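Local coordinates for protein 'Carboxyl esterase 2 (Tuber melanosporum Mel28, PDB 5MIF) that probably hydrolyses carboxylic esters, as an archaeal-like carboxylesterase of the alpha/beta hydrolase fold from a mycorrhizal truffle, at residues Leu201-Lys205 / Arg206-Leu210; Ala166-Trp169 / Leu170-His173; Pro288-Gln291 / Gln292-Phe296; Glu271-Ala274 / Lys275-Glu278. All coordinates share one frame; numbering follows the deposited sequence.

Interaction 1: residues Leu201-Lys205 / Arg206-Leu210; sequences LLSIK and RKTPL
S203 and T208 meet where helix 191-206 stops: T208 N donates to S203 O at 3.0 Å, the donor in the carbonyl plane, on a lone pair. Just before it, R206 N keeps its helical bond to L202 O at 3.0 Å, while K207 N reaches I204 O through a long, weak bond. K207 has left the helix with positive phi (55°), and this reversal swings T208 back over the last turn.

The hydroxyl of S203 meets the returning loop through a single water, which donates to S203 OG and to P209 O (2.7 Å from each) and is also hydrogen-bonded to T208 OG1. Next to this bridge, L210 bends its end back so that CD2 packs on S203 CB at 3.8 Å, and its CD1 meets I204 CG1. On another flank, the extended chain of R206 runs alongside L202 in the same direction, which sets L202 CD2 over one face of the guanidinium, toward its rim, 3.6 Å from R206 NH2.

A second shell fixes these groups. E161 forms a salt bridge with R206, and Y164 adds a cation-pi contact to R206 and a hydrogen bond to T208 OG1. Through E161 and Y164, helix 158-173 packs beside the turn. S203 OG also bonds V199 O, one turn back in the helix, and K205 pairs with D261. The positive phi and the bonds into the last turn define a Schellman motif, here ending a helix of the alpha/beta hydrolase fold before strand 213-217.

Interaction 2: residues Ala166-Trp169 / Leu170-His173; sequences AVQW and LLEH
W169 leans its indole forward along the helix toward H173 because its CG stands opposite the backbone N (chi1 -173°), whereas H173 has its CG opposite the carbonyl carbon (chi1 -61°). Residues one turn apart thereby bring their rings together at the C-terminal end of helix 158-173, an i to i+4 aromatic pair on one of the helices flanking the sheet of an alpha/beta hydrolase fold.

The rings meet obliquely: the imidazole and the five-membered ring of the indole have centroids 4.3 Å apart and planes inclined by 39°. Over the six-membered ring lies the stem of the histidine, H173 CB, 3.7 Å from the ring centroid and almost straight above it, a CH-pi contact. E172 closes on the imidazole in turn, its CG lying over the centre of one face of H173.

Backbone bonds hold this spacing, with H173 N to W169 O at 2.9 Å and L171 N to V167 O just as short. Another side of the helix is largely apolar: V167 and L171 point the same way, and L171 CD1 touches both V167 CG1 and, at 3.8 Å, Q168 OE1. V167, L170 and L171 press on M184 of strand 184-189, while A166 and L170 meet F144 of strand 142-147. The indole itself rests against L80 and L82 of strand 75-82. Its nearest approach to the histidine is through the nitrogen-bearing corner of the ring, where W169 NE1 lies 3.2 Å from H173 CD2.

Interaction 3: residues Pro288-Gln291 / Gln292-Phe296; sequences PIRQ and QGEDF
Water 3 is gripped by three side chains of helix 290-302: it accepts from R290 NE at 2.9 Å and donates to Q291 OE1 and E294 OE1, each 2.8 Å away. It lies in the guanidinium plane at the edge of R290 and bridges this arginine to E294, whose charged atoms stay beyond salt-bridge range of it. E294 has its salt bridge with R311, and R290 NH1 bonds E285 O.

The amide of Q291 works at both ends. While OE1 takes the water, NE2 donates to both carboxylate oxygens of D295, at 2.8 Å from OD1 and 3.1 Å from OD2. Both are met on their syn sides but from out of the carboxylate plane, the amide and carboxylate planes being 49° apart. A bend at chi2 (74°) curls the glutamine over the aspartate one turn on.

Just before the helix begins, I289 CD1 packs against the amide of Q292, whose OE1 accepts from T221 N and D222 N. I289 also touches H317, and its N bonds D287 OD1; these two residues, with S190, probably form a Ser-His-Asp triad. The contact forms the first helical turn of a beta-alpha-beta unit, after the probable acid loop of an alpha/beta hydrolase.

Interaction 4: residues Glu271-Ala274 / Lys275-Glu278; sequences EDLA and KFPE
L273 and F276 form the tight half of this turn. Their side chains lie alongside each other and point the same way, with L273 CD2 placed over one face of the phenyl ring toward its rim, 3.6 Å from F276 CE1. Measured to the ring centroid the methyl is 4.0 Å away and 24° off the normal, a CH-pi contact. The leucine has its CG opposite the carbonyl carbon (chi1 -78°), which carries the branched end forward to the ring.

Two backbone bonds fold the chain so that this can happen. F276 N donates to L273 O at 2.9 Å, closing a type I beta turn, and K275 N reaches D272 O at the same length.

The other side is looser. K275 stretches out fully, its CG 3.7 Å from E271 O, and runs back along the backbone toward E271 and D272. K275 NZ remains 4.3 Å from E271 OE2, beyond a salt bridge; the exposed pair probably attracts only weakly, since solvent would screen it.

The tight half, by contrast, is buried: L273 and F276 pack against helix 290-302, through F296, R299 and L300, and F276 also meets S200 and I204 of helix 191-206. The arrangement is a type I turn at the end of the short helix 270-273, leading the chain into strand 279-284 of the alpha/beta hydrolase sheet.

All four are local contacts, yet their chemistry follows their depth. Interaction 3 is the buried one and the most polar, a network of water and charged side chains that extends to the second subunit, with I289 at its start touching the probable triad; interactions 1, 2 and 4 are partly buried and pair an apolar inner side with outward polar groups. Interactions 1, 2 and 4 lie at C-terminal ends of helices, interaction 3 at the start of one; 1 and 4 meet through I204 and F276. Interaction 4 also touches interaction 3, where F296 packs on F276, while interaction 1 reaches interaction 2 through T208 and Q168. Interactions 2 and 3 lie on opposite sides of the chain's centre.

Interaction 1: residues Leu201-Lys205 / Arg206-Leu210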
loop_
_atom_site.group_PDB
_atom_site.type_symbol
_atom_site.label_atom_id
_atom_site.label_comp_id
_atom_site.label_asym_id
_atom_site.label_seq_id
_atom_site.Cartn_x
_atom_site.Cartn_y
_atom_site.Cartn_z
ATOM N N LEU A 201 8.969 -0.881 22.581
ATOM C CA LEU A 201 8.687 -1.720 23.737
ATOM C C LEU A 201 9.451 -1.245 24.982
ATOM O O LEU A 201 8.896 -1.195 26.075
ATOM C CB LEU A 201 9.018 -3.182 23.420
ATOM C CG LEU A 201 8.835 -4.205 24.544
ATOM C CD1 LEU A 201 7.394 -4.234 25.004
ATOM C CD2 LEU A 201 9.275 -5.582 24.074
ATOM N N LEU A 202 10.717 -0.878 24.804
ATOM C CA LEU A 202 11.526 -0.373 25.905
ATOM C C LEU A 202 10.946 0.954 26.419
ATOM O O LEU A 202 10.995 1.240 27.615
ATOM C CB LEU A 202 12.999 -0.210 25.469
ATOM C CG LEU A 202 13.839 -1.479 25.220
ATOM C CD1 LEU A 202 15.186 -1.172 24.551
ATOM C CD2 LEU A 202 14.065 -2.270 26.518
ATOM N N SER A 203 10.415 1.778 25.522
ATOM C CA SER A 203 9.785 3.028 25.951
ATOM C C SER A 203 8.562 2.747 26.829
ATOM O O SER A 203 8.311 3.446 27.815
ATOM C CB SER A 203 9.380 3.873 24.751
ATOM O OG SER A 203 10.490 4.101 23.914
ATOM N N ILE A 204 7.808 1.714 26.463
ATOM C CA ILE A 204 6.630 1.321 27.226
ATOM C C ILE A 204 7.051 0.818 28.611
ATOM O O ILE A 204 6.540 1.285 29.623
ATOM C CB ILE A 204 5.821 0.259 26.466
ATOM C CG1 ILE A 204 5.101 0.924 25.283
ATOM C CG2 ILE A 204 4.817 -0.417 27.389
ATOM C CD1 ILE A 204 4.699 -0.018 24.176
ATOM N N LYS A 205 8.034 -0.078 28.653
ATOM C CA LYS A 205 8.573 -0.577 29.924
ATOM C C LYS A 205 9.142 0.493 30.853
ATOM O O LYS A 205 9.064 0.352 32.078
ATOM C CB LYS A 205 9.669 -1.609 29.660
ATOM C CG LYS A 205 9.149 -2.892 29.069
ATOM C CD LYS A 205 10.271 -3.893 28.786
ATOM C CE LYS A 205 9.663 -5.199 28.328
ATOM N NZ LYS A 205 10.280 -6.405 28.935
ATOM N N ARG A 206 9.732 1.546 30.292
ATOM C CA ARG A 206 10.442 2.528 31.104
ATOM C C ARG A 206 9.661 3.827 31.232
ATOM O O ARG A 206 10.107 4.771 31.882
ATOM C CB ARG A 206 11.834 2.779 30.494
ATOM C CG ARG A 206 12.718 1.510 30.491
ATOM C CD ARG A 206 13.954 1.613 29.589
ATOM N NE ARG A 206 14.714 0.365 29.611
ATOM C CZ ARG A 206 15.785 0.101 28.865
ATOM N NH1 ARG A 206 16.237 0.996 27.994
ATOM N NH2 ARG A 206 16.395 -1.073 28.985
ATOM N N LYS A 207 8.470 3.837 30.645
ATOM C CA LYS A 207 7.561 4.982 30.653
ATOM C C LYS A 207 8.205 6.251 30.113
ATOM O O LYS A 207 8.132 7.312 30.728
ATOM C CB LYS A 207 6.991 5.199 32.058
ATOM C CG LYS A 207 6.109 4.003 32.463
ATOM C CD LYS A 207 5.760 3.948 33.943
ATOM C CE LYS A 207 5.002 2.656 34.269
ATOM N NZ LYS A 207 4.160 2.176 33.133
ATOM N N THR A 208 8.841 6.125 28.950
ATOM C CA THR A 208 9.397 7.280 28.252
ATOM C C THR A 208 8.623 7.480 26.946
ATOM O O THR A 208 8.022 6.534 26.441
ATOM C CB THR A 208 10.907 7.101 27.973
ATOM O OG1 THR A 208 11.135 5.872 27.275
ATOM C CG2 THR A 208 11.698 7.121 29.284
ATOM N N PRO A 209 8.647 8.702 26.383
ATOM C CA PRO A 209 7.780 9.018 25.236
ATOM C C PRO A 209 7.929 8.114 24.006
ATOM O O PRO A 209 9.040 7.787 23.556
ATOM C CB PRO A 209 8.179 10.461 24.891
ATOM C CG PRO A 209 8.612 11.032 26.195
ATOM C CD PRO A 209 9.312 9.906 26.913
ATOM N N LEU A 210 6.770 7.699 23.499
ATOM C CA LEU A 210 6.616 6.943 22.262
ATOM C C LEU A 210 6.491 7.880 21.080
ATOM O O LEU A 210 6.086 9.019 21.245
ATOM C CB LEU A 210 5.372 6.049 22.330
ATOM C CG LEU A 210 5.438 4.769 23.150
ATOM C CD1 LEU A 210 4.027 4.234 23.336
ATOM C CD2 LEU A 210 6.350 3.734 22.464
HETATM O O HOH W 1 11.305 6.635 24.595
#

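Interaction 2: residues Ala166-Trp169 / Leu170-His173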
loop_
_atom_site.group_PDB
_atom_site.type_symbol
_atom_site.label_atom_id
_atom_site.label_comp_id
_atom_site.label_asym_id
_atom_site.label_seq_id
_atom_site.Cartn_x
_atom_site.Cartn_y
_atom_site.Cartn_z
ATOM N N ALA A 166 19.854 6.878 22.138
ATOM C CA ALA A 166 19.899 7.970 21.170
ATOM C C ALA A 166 18.549 8.686 21.098
ATOM O O ALA A 166 18.488 9.915 21.004
ATOM C CB ALA A 166 20.299 7.452 19.795
ATOM N N VAL A 167 17.464 7.919 21.143
ATOM C CA VAL A 167 16.138 8.529 21.132
ATOM C C VAL A 167 15.928 9.392 22.376
ATOM O O VAL A 167 15.408 10.513 22.278
ATOM C CB VAL A 167 15.027 7.469 21.006
ATOM C CG1 VAL A 167 13.645 8.086 21.269
ATOM C CG2 VAL A 167 15.083 6.844 19.622
ATOM N N GLN A 168 16.358 8.898 23.537
ATOM C CA GLN A 168 16.196 9.668 24.778
ATOM C C GLN A 168 16.956 10.993 24.692
ATOM O O GLN A 168 16.494 12.022 25.197
ATOM C CB GLN A 168 16.674 8.870 25.997
ATOM C CG GLN A 168 15.976 7.523 26.209
ATOM C CD GLN A 168 14.471 7.563 25.963
ATOM O OE1 GLN A 168 13.733 8.254 26.668
ATOM N NE2 GLN A 168 14.015 6.825 24.956
ATOM N N TRP A 169 18.129 10.955 24.069
ATOM C CA TRP A 169 18.911 12.156 23.825
ATOM C C TRP A 169 18.177 13.127 22.903
ATOM O O TRP A 169 18.152 14.327 23.157
ATOM C CB TRP A 169 20.273 11.802 23.218
ATOM C CG TRP A 169 21.184 12.991 23.092
ATOM C CD1 TRP A 169 22.137 13.386 23.986
ATOM C CD2 TRP A 169 21.224 13.944 22.016
ATOM N NE1 TRP A 169 22.762 14.522 23.537
ATOM C CE2 TRP A 169 22.222 14.886 22.332
ATOM C CE3 TRP A 169 20.509 14.092 20.817
ATOM C CZ2 TRP A 169 22.534 15.959 21.494
ATOM C CZ3 TRP A 169 20.816 15.163 19.985
ATOM C CH2 TRP A 169 21.822 16.081 20.329
ATOM N N LEU A 170 17.604 12.602 21.825
ATOM C CA LEU A 170 16.856 13.412 20.869
ATOM C C LEU A 170 15.680 14.079 21.574
ATOM O O LEU A 170 15.387 15.245 21.329
ATOM C CB LEU A 170 16.369 12.558 19.697
ATOM C CG LEU A 170 15.566 13.245 18.579
ATOM C CD1 LEU A 170 16.380 14.327 17.899
ATOM C CD2 LEU A 170 15.055 12.242 17.550
ATOM N N LEU A 171 15.016 13.335 22.457
ATOM C CA LEU A 171 13.891 13.870 23.208
ATOM C C LEU A 171 14.268 15.094 24.037
ATOM O O LEU A 171 13.503 16.046 24.128
ATOM C CB LEU A 171 13.287 12.787 24.099
ATOM C CG LEU A 171 12.433 11.790 23.307
ATOM C CD1 LEU A 171 12.008 10.609 24.165
ATOM C CD2 LEU A 171 11.217 12.484 22.717
ATOM N N GLU A 172 15.451 15.066 24.631
ATOM C CA GLU A 172 15.907 16.140 25.499
ATOM C C GLU A 172 16.532 17.315 24.749
ATOM O O GLU A 172 16.439 18.458 25.191
ATOM C CB GLU A 172 16.912 15.600 26.516
ATOM C CG GLU A 172 17.465 16.671 27.443
ATOM C CD GLU A 172 18.433 16.116 28.454
ATOM O OE1 GLU A 172 19.101 16.921 29.142
ATOM O OE2 GLU A 172 18.534 14.874 28.557
ATOM N N HIS A 173 17.206 17.034 23.643
ATOM C CA HIS A 173 18.028 18.054 22.999
ATOM C C HIS A 173 17.575 18.452 21.597
ATOM O O HIS A 173 18.158 19.343 20.985
ATOM C CB HIS A 173 19.482 17.572 22.949
ATOM C CG HIS A 173 20.081 17.337 24.301
ATOM N ND1 HIS A 173 20.394 18.367 25.165
ATOM C CD2 HIS A 173 20.419 16.191 24.942
ATOM C CE1 HIS A 173 20.898 17.865 26.280
ATOM N NE2 HIS A 173 20.922 16.548 26.173
#

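Interaction 3: residues Pro288-Gln291 / Gln292-Phe296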
loop_
_atom_site.group_PDB
_atom_site.type_symbol
_atom_site.label_atom_id
_atom_site.label_comp_id
_atom_site.label_asym_id
_atom_site.label_seq_id
_atom_site.Cartn_x
_atom_site.Cartn_y
_atom_site.Cartn_z
ATOM N N PRO A 288 11.005 -14.888 3.127
ATOM C CA PRO A 288 10.913 -15.801 4.268
ATOM C C PRO A 288 10.376 -15.121 5.523
ATOM O O PRO A 288 9.692 -15.758 6.319
ATOM C CB PRO A 288 12.369 -16.222 4.511
ATOM C CG PRO A 288 13.106 -15.834 3.337
ATOM C CD PRO A 288 12.383 -14.754 2.629
ATOM N N ILE A 289 10.682 -13.839 5.688
ATOM C CA ILE A 289 10.359 -13.151 6.935
ATOM C C ILE A 289 8.961 -12.489 6.865
ATOM O O ILE A 289 8.516 -11.855 7.823
ATOM C CB ILE A 289 11.458 -12.103 7.285
ATOM C CG1 ILE A 289 11.648 -11.989 8.789
ATOM C CG2 ILE A 289 11.181 -10.751 6.682
ATOM C CD1 ILE A 289 12.313 -13.198 9.367
ATOM N N ARG A 290 8.269 -12.659 5.740
ATOM C CA ARG A 290 6.960 -12.023 5.536
ATOM C C ARG A 290 5.950 -12.332 6.654
ATOM O O ARG A 290 5.262 -11.433 7.131
ATOM C CB ARG A 290 6.369 -12.441 4.184
ATOM C CG ARG A 290 5.057 -11.742 3.831
ATOM C CD ARG A 290 4.413 -12.383 2.612
ATOM N NE ARG A 290 3.703 -13.602 2.994
ATOM C CZ ARG A 290 3.409 -14.602 2.167
ATOM N NH1 ARG A 290 3.761 -14.540 0.890
ATOM N NH2 ARG A 290 2.749 -15.663 2.617
ATOM N N GLN A 291 5.861 -13.593 7.069
ATOM C CA GLN A 291 4.873 -14.001 8.077
ATOM C C GLN A 291 5.007 -13.244 9.409
ATOM O O GLN A 291 4.008 -12.975 10.094
ATOM C CB GLN A 291 4.968 -15.510 8.332
ATOM C CG GLN A 291 3.861 -16.066 9.223
ATOM C CD GLN A 291 2.523 -16.160 8.511
ATOM O OE1 GLN A 291 2.458 -16.541 7.341
ATOM N NE2 GLN A 291 1.449 -15.791 9.207
ATOM N N GLN A 292 6.240 -12.916 9.782
ATOM C CA GLN A 292 6.494 -12.244 11.054
ATOM C C GLN A 292 5.828 -10.875 11.132
ATOM O O GLN A 292 5.177 -10.548 12.131
ATOM C CB GLN A 292 8.002 -12.104 11.291
ATOM C CG GLN A 292 8.656 -13.419 11.635
ATOM C CD GLN A 292 10.111 -13.272 12.012
ATOM O OE1 GLN A 292 10.574 -12.184 12.377
ATOM N NE2 GLN A 292 10.860 -14.365 11.882
ATOM N N GLY A 293 6.004 -10.073 10.086
ATOM C CA GLY A 293 5.391 -8.756 10.036
ATOM C C GLY A 293 3.875 -8.819 10.078
ATOM O O GLY A 293 3.245 -8.090 10.850
ATOM N N GLU A 294 3.295 -9.718 9.281
ATOM C CA GLU A 294 1.840 -9.840 9.185
ATOM C C GLU A 294 1.240 -10.315 10.507
ATOM O O GLU A 294 0.248 -9.756 10.981
ATOM C CB GLU A 294 1.461 -10.782 8.026
ATOM C CG GLU A 294 1.850 -10.226 6.652
ATOM C CD GLU A 294 1.323 -11.035 5.454
ATOM O OE1 GLU A 294 0.972 -12.222 5.599
ATOM O OE2 GLU A 294 1.252 -10.457 4.345
ATOM N N ASP A 295 1.854 -11.327 11.114
ATOM C CA ASP A 295 1.397 -11.815 12.416
ATOM C C ASP A 295 1.514 -10.732 13.483
ATOM O O ASP A 295 0.620 -10.584 14.320
ATOM C CB ASP A 295 2.183 -13.059 12.843
ATOM C CG ASP A 295 1.804 -14.293 12.041
ATOM O OD1 ASP A 295 0.726 -14.287 11.406
ATOM O OD2 ASP A 295 2.583 -15.267 12.042
ATOM N N PHE A 296 2.613 -9.982 13.460
ATOM C CA PHE A 296 2.800 -8.906 14.426
ATOM C C PHE A 296 1.695 -7.849 14.253
ATOM O O PHE A 296 1.119 -7.370 15.232
ATOM C CB PHE A 296 4.197 -8.282 14.278
ATOM C CG PHE A 296 4.555 -7.303 15.366
ATOM C CD1 PHE A 296 4.574 -7.691 16.695
ATOM C CD2 PHE A 296 4.905 -5.998 15.054
ATOM C CE1 PHE A 296 4.917 -6.788 17.702
ATOM C CE2 PHE A 296 5.261 -5.092 16.048
ATOM C CZ PHE A 296 5.263 -5.484 17.376
HETATM O O HOH W 2 8.133 -9.009 8.045
HETATM O O HOH W 3 2.353 -14.590 5.325
#

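Interaction 4: residues Glu271-Ala274 / Lys275-Glu278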
loop_
_atom_site.group_PDB
_atom_site.type_symbol
_atom_site.label_atom_id
_atom_site.label_comp_id
_atom_site.label_asym_id
_atom_site.label_seq_id
_atom_site.Cartn_x
_atom_site.Cartn_y
_atom_site.Cartn_z
ATOM N N GLU A 271 -0.341 -6.889 27.264
ATOM C CA GLU A 271 -0.438 -5.644 28.011
ATOM C C GLU A 271 0.532 -4.580 27.483
ATOM O O GLU A 271 0.194 -3.398 27.413
ATOM C CB GLU A 271 -0.175 -5.903 29.496
ATOM C CG GLU A 271 -0.157 -4.636 30.355
ATOM C CD GLU A 271 0.276 -4.900 31.796
ATOM O OE1 GLU A 271 -0.114 -5.954 32.350
ATOM O OE2 GLU A 271 0.990 -4.044 32.374
ATOM N N ASP A 272 1.738 -4.999 27.114
ATOM C CA ASP A 272 2.723 -4.064 26.550
ATOM C C ASP A 272 2.373 -3.663 25.115
ATOM O O ASP A 272 2.366 -2.483 24.788
ATOM C CB ASP A 272 4.124 -4.673 26.575
ATOM C CG ASP A 272 4.695 -4.767 27.976
ATOM O OD1 ASP A 272 4.253 -4.002 28.871
ATOM O OD2 ASP A 272 5.591 -5.617 28.173
ATOM N N LEU A 273 2.078 -4.653 24.271
ATOM C CA LEU A 273 1.810 -4.402 22.858
ATOM C C LEU A 273 0.593 -3.516 22.647
ATOM O O LEU A 273 0.556 -2.721 21.706
ATOM C CB LEU A 273 1.606 -5.712 22.112
ATOM C CG LEU A 273 2.863 -6.495 21.765
ATOM C CD1 LEU A 273 2.515 -7.578 20.768
ATOM C CD2 LEU A 273 3.938 -5.566 21.210
ATOM N N ALA A 274 -0.383 -3.627 23.547
ATOM C CA ALA A 274 -1.600 -2.816 23.477
ATOM C C ALA A 274 -1.274 -1.333 23.607
ATOM O O ALA A 274 -2.090 -0.479 23.265
ATOM C CB ALA A 274 -2.598 -3.245 24.559
ATOM N N LYS A 275 -0.067 -1.032 24.089
ATOM C CA LYS A 275 0.373 0.351 24.257
ATOM C C LYS A 275 1.254 0.843 23.109
ATOM O O LYS A 275 1.785 1.957 23.170
ATOM C CB LYS A 275 1.129 0.517 25.578
ATOM C CG LYS A 275 0.277 0.238 26.822
ATOM C CD LYS A 275 1.027 0.530 28.105
ATOM C CE LYS A 275 0.247 0.026 29.317
ATOM N NZ LYS A 275 1.097 -0.103 30.544
ATOM N N PHE A 276 1.400 0.038 22.059
ATOM C CA PHE A 276 2.227 0.462 20.920
ATOM C C PHE A 276 1.658 1.690 20.225
ATOM O O PHE A 276 0.460 1.943 20.287
ATOM C CB PHE A 276 2.391 -0.673 19.896
ATOM C CG PHE A 276 3.737 -1.342 19.945
ATOM C CD1 PHE A 276 4.311 -1.703 21.150
ATOM C CD2 PHE A 276 4.444 -1.568 18.780
ATOM C CE1 PHE A 276 5.562 -2.310 21.186
ATOM C CE2 PHE A 276 5.703 -2.167 18.808
ATOM C CZ PHE A 276 6.255 -2.540 20.005
ATOM N N PRO A 277 2.530 2.477 19.583
ATOM C CA PRO A 277 2.057 3.633 18.830
ATOM C C PRO A 277 1.333 3.154 17.583
ATOM O O PRO A 277 1.514 1.997 17.206
ATOM C CB PRO A 277 3.352 4.373 18.476
ATOM C CG PRO A 277 4.361 3.276 18.367
ATOM C CD PRO A 277 3.987 2.287 19.441
ATOM N N GLU A 278 0.521 3.996 16.952
ATOM C CA GLU A 278 -0.083 3.557 15.710
ATOM C C GLU A 278 1.013 3.246 14.694
ATOM O O GLU A 278 2.009 3.969 14.559
ATOM C CB GLU A 278 -1.127 4.539 15.184
ATOM C CG GLU A 278 -0.689 5.742 14.452
ATOM C CD GLU A 278 -1.872 6.347 13.697
ATOM O OE1 GLU A 278 -2.737 5.568 13.238
ATOM O OE2 GLU A 278 -1.952 7.584 13.584
#